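Local coordinates for galactofuranose-binding protein YtfQ (Escherichia coli, PDB 2VK2), which binds alpha- and beta-galactofuranose in the periplasm as the solute-binding component of the YtfQRT-YjfF ABC transporter that carries this sugar, at residues A[11-16]-A[89-94]; A[162-167]-A[184-189]; A[233-236]-A[240-243]. All coordinates share one frame; numbering follows the deposited sequence.

Contact 1: A[11-16]-A[89-94]. With GZL (beta-D-galactofuranose), chain B.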
loop_
_atom_site.group_PDB
_atom_site.type_symbol
_atom_site.label_atom_id
_atom_site.label_comp_id
_atom_site.label_asym_id
_atom_site.label_seq_id
_atom_site.Cartn_x
_atom_site.Cartn_y
_atom_site.Cartn_z
ATOM N N GLY A 11 2.297 10.111 -5.273
ATOM C CA GLY A 11 1.504 11.241 -4.812
ATOM C C GLY A 11 1.390 11.186 -3.303
ATOM O O GLY A 11 2.318 10.756 -2.627
ATOM N N SER A 12 0.246 11.615 -2.780
ATOM C CA SER A 12 0.000 11.630 -1.338
ATOM C C SER A 12 -1.429 11.179 -1.055
ATOM O O SER A 12 -2.145 11.799 -0.266
ATOM C CB SER A 12 0.244 13.035 -0.781
ATOM O OG SER A 12 -0.582 13.980 -1.435
ATOM N N GLU A 13 -1.836 10.089 -1.697
ATOM C CA GLU A 13 -3.224 9.632 -1.649
ATOM C C GLU A 13 -3.629 9.066 -0.287
ATOM O O GLU A 13 -4.815 9.062 0.046
ATOM C CB GLU A 13 -3.515 8.614 -2.768
ATOM C CG GLU A 13 -2.897 7.217 -2.606
ATOM C CD GLU A 13 -1.408 7.138 -2.919
ATOM O OE1 GLU A 13 -0.802 8.143 -3.351
ATOM O OE2 GLU A 13 -0.841 6.044 -2.720
ATOM N N SER A 14 -2.655 8.599 0.492
ATOM C CA SER A 14 -2.929 8.002 1.797
ATOM C C SER A 14 -1.960 8.506 2.855
ATOM O O SER A 14 -0.891 9.029 2.538
ATOM C CB SER A 14 -2.821 6.485 1.703
ATOM O OG SER A 14 -1.464 6.089 1.634
ATOM N N GLY A 15 -2.338 8.332 4.119
ATOM C CA GLY A 15 -1.460 8.666 5.233
ATOM C C GLY A 15 -0.205 7.817 5.230
ATOM O O GLY A 15 0.854 8.266 5.660
ATOM N N TRP A 16 -0.318 6.585 4.739
ATOM C CA TRP A 16 0.844 5.720 4.620
ATOM C C TRP A 16 1.871 6.308 3.652
ATOM O O TRP A 16 3.058 6.350 3.965
ATOM C CB TRP A 16 0.466 4.298 4.181
ATOM C CG TRP A 16 1.679 3.440 4.125
ATOM C CD1 TRP A 16 2.204 2.700 5.138
ATOM C CD2 TRP A 16 2.576 3.295 3.015
ATOM N NE1 TRP A 16 3.361 2.084 4.726
ATOM C CE2 TRP A 16 3.613 2.440 3.428
ATOM C CE3 TRP A 16 2.599 3.807 1.710
ATOM C CZ2 TRP A 16 4.659 2.071 2.581
ATOM C CZ3 TRP A 16 3.642 3.440 0.869
ATOM C CH2 TRP A 16 4.656 2.586 1.310
ATOM N N LEU A 89 10.082 0.997 -5.282
ATOM C CA LEU A 89 9.572 1.042 -3.876
ATOM C C LEU A 89 8.084 0.817 -3.858
ATOM O O LEU A 89 7.348 1.441 -4.555
ATOM C CB LEU A 89 9.893 2.421 -3.262
ATOM C CG LEU A 89 11.338 2.722 -2.804
ATOM C CD1 LEU A 89 12.433 2.576 -3.885
ATOM C CD2 LEU A 89 11.335 4.129 -2.195
ATOM N N ASP A 90 7.736 -0.135 -2.988
ATOM C CA ASP A 90 6.359 -0.353 -2.471
ATOM C C ASP A 90 5.295 -0.865 -3.455
ATOM O O ASP A 90 4.341 -1.445 -3.037
ATOM C CB ASP A 90 5.883 0.867 -1.629
ATOM C CG ASP A 90 5.254 1.979 -2.437
ATOM O OD1 ASP A 90 4.241 1.789 -3.057
ATOM O OD2 ASP A 90 5.755 3.101 -2.371
ATOM N N ARG A 91 5.531 -0.682 -4.741
ATOM C CA ARG A 91 4.772 -1.412 -5.821
ATOM C C ARG A 91 5.764 -2.010 -6.816
ATOM O O ARG A 91 6.858 -1.580 -6.899
ATOM C CB ARG A 91 3.807 -0.477 -6.541
ATOM C CG ARG A 91 2.784 0.199 -5.556
ATOM C CD ARG A 91 1.706 0.930 -6.297
ATOM N NE ARG A 91 0.822 1.609 -5.272
ATOM C CZ ARG A 91 -0.041 2.560 -5.540
ATOM N NH1 ARG A 91 -0.329 2.944 -6.759
ATOM N NH2 ARG A 91 -0.672 3.171 -4.559
ATOM N N SER A 92 5.240 -2.991 -7.529
ATOM C CA SER A 92 6.047 -3.759 -8.467
ATOM C C SER A 92 5.624 -3.494 -9.906
ATOM O O SER A 92 4.557 -2.939 -10.168
ATOM C CB SER A 92 5.918 -5.250 -8.160
ATOM O OG SER A 92 6.448 -5.567 -6.884
ATOM N N ILE A 93 6.478 -3.900 -10.841
ATOM C CA ILE A 93 6.165 -3.794 -12.260
ATOM C C ILE A 93 6.177 -5.172 -12.900
ATOM O O ILE A 93 6.774 -6.115 -12.376
ATOM C CB ILE A 93 7.128 -2.828 -13.003
ATOM C CG1 ILE A 93 8.555 -3.382 -13.048
ATOM C CG2 ILE A 93 7.100 -1.450 -12.343
ATOM C CD1 ILE A 93 9.520 -2.490 -13.813
ATOM N N ASP A 94 5.486 -5.262 -14.031
ATOM C CA ASP A 94 5.426 -6.487 -14.811
ATOM C C ASP A 94 6.226 -6.276 -16.094
ATOM O O ASP A 94 5.726 -5.701 -17.058
ATOM C CB ASP A 94 3.969 -6.845 -15.120
ATOM C CG ASP A 94 3.816 -8.213 -15.766
ATOM O OD1 ASP A 94 4.714 -9.068 -15.614
ATOM O OD2 ASP A 94 2.779 -8.436 -16.425
HETATM C C6 GZL B . 1.750 -0.097 -0.496
HETATM C C5 GZL B . 1.157 0.703 -1.404
HETATM C C4 GZL B . -0.172 1.399 -1.180
HETATM C C3 GZL B . -0.768 1.528 0.195
HETATM C C2 GZL B . -1.202 2.766 0.390
HETATM O O6 GZL B . 2.913 -0.703 -0.753
HETATM O O5 GZL B . 1.710 0.836 -2.615
HETATM O O4 GZL B . -0.101 2.759 -1.631
HETATM O O3 GZL B . -0.902 0.500 1.026
HETATM C C1 GZL B . -0.836 3.629 -0.763
HETATM O O2 GZL B . -1.851 3.263 1.445
HETATM O O1 GZL B . -1.986 4.132 -1.435
#

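Contact 2: A[162-167]-A[184-189]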
loop_
_atom_site.group_PDB
_atom_site.type_symbol
_atom_site.label_atom_id
_atom_site.label_comp_id
_atom_site.label_asym_id
_atom_site.label_seq_id
_atom_site.Cartn_x
_atom_site.Cartn_y
_atom_site.Cartn_z
ATOM N N ILE A 162 -17.823 -12.466 -1.553
ATOM C CA ILE A 162 -17.616 -11.081 -1.958
ATOM C C ILE A 162 -18.767 -10.689 -2.878
ATOM O O ILE A 162 -18.905 -11.234 -3.974
ATOM C CB ILE A 162 -16.265 -10.882 -2.674
ATOM C CG1 ILE A 162 -15.112 -11.254 -1.737
ATOM C CG2 ILE A 162 -16.119 -9.444 -3.137
ATOM C CD1 ILE A 162 -13.762 -11.275 -2.408
ATOM N N ILE A 163 -19.603 -9.763 -2.417
ATOM C CA ILE A 163 -20.809 -9.362 -3.153
ATOM C C ILE A 163 -20.651 -8.037 -3.909
ATOM O O ILE A 163 -21.424 -7.753 -4.828
ATOM C CB ILE A 163 -22.052 -9.296 -2.224
ATOM C CG1 ILE A 163 -21.846 -8.317 -1.061
ATOM C CG2 ILE A 163 -22.379 -10.681 -1.685
ATOM C CD1 ILE A 163 -23.139 -7.919 -0.382
ATOM N N ARG A 164 -19.666 -7.235 -3.512
ATOM C CA ARG A 164 -19.365 -5.960 -4.159
ATOM C C ARG A 164 -17.862 -5.784 -4.178
ATOM O O ARG A 164 -17.186 -6.138 -3.214
ATOM C CB ARG A 164 -19.959 -4.789 -3.373
ATOM C CG ARG A 164 -21.466 -4.784 -3.227
ATOM C CD ARG A 164 -22.148 -4.275 -4.472
ATOM N NE ARG A 164 -23.562 -4.624 -4.468
ATOM C CZ ARG A 164 -24.395 -4.387 -5.477
ATOM N NH1 ARG A 164 -23.972 -3.770 -6.574
ATOM N NH2 ARG A 164 -25.663 -4.760 -5.382
ATOM N N SER A 165 -17.334 -5.236 -5.268
ATOM C CA SER A 165 -15.914 -4.924 -5.343
ATOM C C SER A 165 -15.678 -3.809 -6.348
ATOM O O SER A 165 -15.991 -3.954 -7.526
ATOM C CB SER A 165 -15.109 -6.165 -5.720
ATOM O OG SER A 165 -13.721 -5.883 -5.691
ATOM N N GLN A 166 -15.142 -2.690 -5.871
ATOM C CA GLN A 166 -14.838 -1.534 -6.711
ATOM C C GLN A 166 -13.609 -0.843 -6.145
ATOM O O GLN A 166 -13.328 -0.951 -4.951
ATOM C CB GLN A 166 -16.003 -0.537 -6.712
ATOM C CG GLN A 166 -17.281 -1.016 -7.387
ATOM C CD GLN A 166 -17.181 -1.020 -8.897
ATOM O OE1 GLN A 166 -17.027 -2.072 -9.519
ATOM N NE2 GLN A 166 -17.262 0.162 -9.498
ATOM N N SER A 167 -12.889 -0.123 -6.996
ATOM C CA SER A 167 -11.734 0.640 -6.545
ATOM C C SER A 167 -12.169 1.874 -5.762
ATOM O O SER A 167 -13.074 2.599 -6.177
ATOM C CB SER A 167 -10.863 1.068 -7.727
ATOM O OG SER A 167 -9.771 1.854 -7.279
ATOM N N LYS A 184 -26.111 1.547 0.141
ATOM C CA LYS A 184 -27.394 1.808 -0.520
ATOM C C LYS A 184 -27.838 0.659 -1.430
ATOM O O LYS A 184 -29.039 0.438 -1.611
ATOM C CB LYS A 184 -27.328 3.110 -1.321
ATOM C CG LYS A 184 -27.245 4.356 -0.457
ATOM C CD LYS A 184 -27.033 5.601 -1.299
ATOM C CE LYS A 184 -26.709 6.809 -0.435
ATOM N NZ LYS A 184 -26.347 7.996 -1.256
ATOM N N ALA A 185 -26.874 -0.064 -1.994
ATOM C CA ALA A 185 -27.160 -1.205 -2.867
ATOM C C ALA A 185 -27.437 -2.502 -2.097
ATOM O O ALA A 185 -27.835 -3.501 -2.700
ATOM C CB ALA A 185 -26.005 -1.417 -3.843
ATOM N N GLU A 186 -27.235 -2.488 -0.779
ATOM C CA GLU A 186 -27.343 -3.700 0.036
ATOM C C GLU A 186 -28.225 -3.503 1.274
ATOM O O GLU A 186 -27.813 -3.795 2.400
ATOM C CB GLU A 186 -25.943 -4.184 0.438
ATOM C CG GLU A 186 -25.076 -4.646 -0.733
ATOM C CD GLU A 186 -25.635 -5.869 -1.453
ATOM O OE1 GLU A 186 -26.520 -6.558 -0.901
ATOM O OE2 GLU A 186 -25.180 -6.149 -2.579
ATOM N N ASN A 187 -29.448 -3.024 1.044
ATOM C CA ASN A 187 -30.462 -2.881 2.097
ATOM C C ASN A 187 -29.985 -2.009 3.264
ATOM O O ASN A 187 -29.974 -2.446 4.416
ATOM C CB ASN A 187 -30.912 -4.267 2.592
ATOM C CG ASN A 187 -32.108 -4.202 3.530
ATOM O OD1 ASN A 187 -32.881 -3.245 3.509
ATOM N ND2 ASN A 187 -32.260 -5.227 4.363
ATOM N N ASN A 188 -29.589 -0.779 2.947
ATOM C CA ASN A 188 -29.042 0.155 3.936
ATOM C C ASN A 188 -27.896 -0.459 4.750
ATOM O O ASN A 188 -27.774 -0.218 5.952
ATOM C CB ASN A 188 -30.151 0.661 4.869
ATOM C CG ASN A 188 -31.271 1.364 4.122
ATOM O OD1 ASN A 188 -32.446 1.034 4.286
ATOM N ND2 ASN A 188 -30.910 2.338 3.297
ATOM N N GLY A 189 -27.069 -1.264 4.083
ATOM C CA GLY A 189 -25.928 -1.921 4.722
ATOM C C GLY A 189 -26.241 -3.183 5.513
ATOM O O GLY A 189 -25.324 -3.836 6.008
#

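Contact 3: A[233-236]-A[240-243]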
loop_
_atom_site.group_PDB
_atom_site.type_symbol
_atom_site.label_atom_id
_atom_site.label_comp_id
_atom_site.label_asym_id
_atom_site.label_seq_id
_atom_site.Cartn_x
_atom_site.Cartn_y
_atom_site.Cartn_z
ATOM N N TYR A 233 -5.559 2.425 14.251
ATOM C CA TYR A 233 -5.436 2.027 15.656
ATOM C C TYR A 233 -6.336 2.873 16.549
ATOM O O TYR A 233 -6.902 2.367 17.521
ATOM C CB TYR A 233 -3.984 2.085 16.122
ATOM C CG TYR A 233 -3.091 1.184 15.306
ATOM C CD1 TYR A 233 -3.288 -0.194 15.288
ATOM C CD2 TYR A 233 -2.067 1.709 14.523
ATOM C CE1 TYR A 233 -2.477 -1.027 14.518
ATOM C CE2 TYR A 233 -1.253 0.884 13.760
ATOM C CZ TYR A 233 -1.460 -0.476 13.761
ATOM O OH TYR A 233 -0.645 -1.282 12.996
ATOM N N LYS A 234 -6.489 4.150 16.210
ATOM C CA LYS A 234 -7.456 5.009 16.894
ATOM C C LYS A 234 -8.874 4.469 16.715
ATOM O O LYS A 234 -9.656 4.444 17.665
ATOM C CB LYS A 234 -7.366 6.448 16.381
ATOM C CG LYS A 234 -6.075 7.143 16.763
ATOM C CD LYS A 234 -6.078 8.604 16.372
ATOM C CE LYS A 234 -4.781 9.271 16.783
ATOM N NZ LYS A 234 -4.819 10.747 16.606
ATOM N N ALA A 235 -9.197 4.021 15.504
ATOM C CA ALA A 235 -10.498 3.418 15.236
ATOM C C ALA A 235 -10.695 2.141 16.052
ATOM O O ALA A 235 -11.765 1.924 16.618
ATOM C CB ALA A 235 -10.651 3.130 13.754
ATOM N N MET A 236 -9.659 1.307 16.124
ATOM C CA MET A 236 -9.718 0.089 16.934
ATOM C C MET A 236 -9.987 0.399 18.405
ATOM O O MET A 236 -10.785 -0.279 19.052
ATOM C CB MET A 236 -8.419 -0.708 16.831
ATOM C CG MET A 236 -8.210 -1.399 15.498
ATOM S SD MET A 236 -6.707 -2.380 15.528
ATOM C CE MET A 236 -6.614 -2.897 13.816
ATOM N N GLU A 240 -14.309 0.585 16.480
ATOM C CA GLU A 240 -14.903 0.786 15.157
ATOM C C GLU A 240 -14.134 0.138 13.999
ATOM O O GLU A 240 -14.590 0.195 12.859
ATOM C CB GLU A 240 -15.108 2.281 14.910
ATOM C CG GLU A 240 -16.029 2.903 15.958
ATOM C CD GLU A 240 -16.442 4.327 15.654
ATOM O OE1 GLU A 240 -15.724 5.026 14.912
ATOM O OE2 GLU A 240 -17.495 4.753 16.179
ATOM N N ALA A 241 -12.994 -0.486 14.299
ATOM C CA ALA A 241 -12.222 -1.243 13.307
ATOM C C ALA A 241 -11.726 -2.543 13.935
ATOM O O ALA A 241 -11.474 -2.593 15.137
ATOM C CB ALA A 241 -11.053 -0.411 12.795
ATOM N N ASN A 242 -11.571 -3.593 13.130
ATOM C CA ASN A 242 -11.265 -4.925 13.673
ATOM C C ASN A 242 -9.874 -5.477 13.411
ATOM O O ASN A 242 -9.300 -6.117 14.283
ATOM C CB ASN A 242 -12.294 -5.947 13.194
ATOM C CG ASN A 242 -13.689 -5.572 13.592
ATOM O OD1 ASN A 242 -14.134 -5.854 14.709
ATOM N ND2 ASN A 242 -14.385 -4.910 12.699
ATOM N N ALA A 243 -9.343 -5.273 12.209
ATOM C CA ALA A 243 -8.092 -5.924 11.824
ATOM C C ALA A 243 -7.316 -5.088 10.818
ATOM O O ALA A 243 -7.891 -4.559 9.870
ATOM C CB ALA A 243 -8.388 -7.306 11.245
HETATM O O HOH W 1 -12.374 -2.620 17.686
#

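Contact 1: A[11-16]-A[89-94]
Trp-16 CH2 lies 3.6 Å from Asp-90 CB, while Asp-90 OD2 comes to the ring edge in its plane, the carboxylate standing almost upright to the ring at 82°. With CG opposite the backbone N (chi1 -178°), the indole is swung out from the first turn of helix 15-31 until one face lies over C6 of the bound beta-D-galactofuranose. Its NE1 is held elsewhere, by the carbonyl of Leu-247. Asp-90 works with both backbone and side chain: its O accepts from the sugar O6, and its OD1 takes the O5 hydroxyl at 2.7 Å. The setting is the ligand cleft of a type I periplasmic binding protein, where loops beyond strands 4-9 and 86-89 of one parallel sheet converge on the sugar. Arg-91 runs its extended chain along the ligand and donates twice at the guanidinium edge, from NE to O5 (2.9 Å) and from NH2 to the ring oxygen O4 (3.0 Å), the latter nearly straight at 169°. That NH2 also makes a long salt bridge to Glu-13 OE2 at 3.4 Å. A leucine in place of Arg-91 would probably leave O4 and O5 without these donors and rob Glu-13 of one cationic mate. Glu-13 OE2 in turn receives the anomeric hydroxyl O1 at 2.6 Å, and Ser-14 OG, at the helix N-cap, donates to O2. Arg-17 braces both acids, reaching Glu-13 OE2 with NE and Asp-90 OD2 with NH1.

Contact 2: A[162-167]-A[184-189]
Ala-185, the first residue of 184-189 to meet the strand, sets its methyl flat against the guanidinium of Arg-164. CB lies 3.7 Å above the plane and over its centre, so the small side chain acts as a platform for a large cationic group. Glu-186, next, has the largest share of this segment in the contact. Glu-186 OE2 is gripped side-on by two nitrogens of Arg-164, NE at 2.9 Å and NH2 at 3.2 Å, with the oxygen close to the guanidinium plane in both cases. The two bonds are not equivalent on the acceptor side. NE uses the anti lone pair, whereas NH2 reaches OE2 from above the carboxylate plane, in keeping with the 60° between the two flat groups. The carboxylate is also met by Ile-163, whose CD1 sits 3.4 Å from Glu-186 CD. Ile-163 and Arg-164 are consecutive, yet both face the helix end, because the psi of Ile-163 (-20°) departs from extended geometry. A bend at chi2 then folds Arg-164 back toward Glu-186, while the other acid oxygen, OE1, accepts from Asn-191. Past Glu-186 the chain turns through left-handed conformations at Asn-187, Asn-188 and Gly-189, where a backbone bond to Ile-183 ties the turn to the helix. This is the far end of a beta-alpha-beta crossover: edge strand 160-167 leads through helix 172-185 to strand 194-197, passing over strand 129-135. Here a surface ion pair is flanked by apolar groups, Ala-185 against the cation and Ile-163 against the anion; such partial shielding is likely to strengthen the attraction beyond that of a fully hydrated pair.

Contact 3: A[233-236]-A[240-243]
Met-236 reaches along the chain of 240-243 with an almost fully extended side chain, its chi2 (-177°) and chi3 (-173°) both near straight. CG lies beside the backbone N, and from there the chain passes Ala-241, with CG 3.5 Å from Ala-241 O, and ends with CE against the backbone of Ala-243, 3.8 Å from its C. Pro-282 and Ala-285 also touch this buried side chain. Ala-235 brings only a methyl to the contact, and its CB meets Ala-241 CB at 3.7 Å; two small side chains thus let helix and loop come close. Between the backbones, Glu-240 N donates to Ala-235 O at 2.9 Å in a fairly straight bond (164°), spanning five residues as helix 230-237 ends. Glu-240 is extended beyond CG, and its OE1 pairs with Lys-211. The segments form the helix-to-strand turn of a beta-alpha-beta unit, whose strands 222-225 and 243-246 lie side by side; Ala-243 already bonds to Ser-225. A water donates to both Met-236 O, at 3.1 Å, and Ala-241 O, at 2.7 Å. The chemistry implies a division of labour: apolar contacts of the two methyls and of Met-236 CG and CE pack the segments together, while one amide bonds Ala-235 O, and one water links Met-236 O of the helix to Ala-241 O of the loop.

The three contacts trace a gradient from cleft to surface. Contact 1 is buried near the middle of the chain and belongs to a loop and a helix start at the ends of strands of the all-parallel sheet; its residues meet largely through the sugar, with polar and charged groups doing most of the work. Contacts 2 and 3 both belong to the mixed sheet and each joins a helix end to a neighbouring strand or its approach, yet their centres are 21 Å apart. Contact 2, at the surface, relies on an ion pair between side chains, whereas contact 3, partly buried, combines small apolar packing with backbone and water-mediated bonds. Neither touches contact 1.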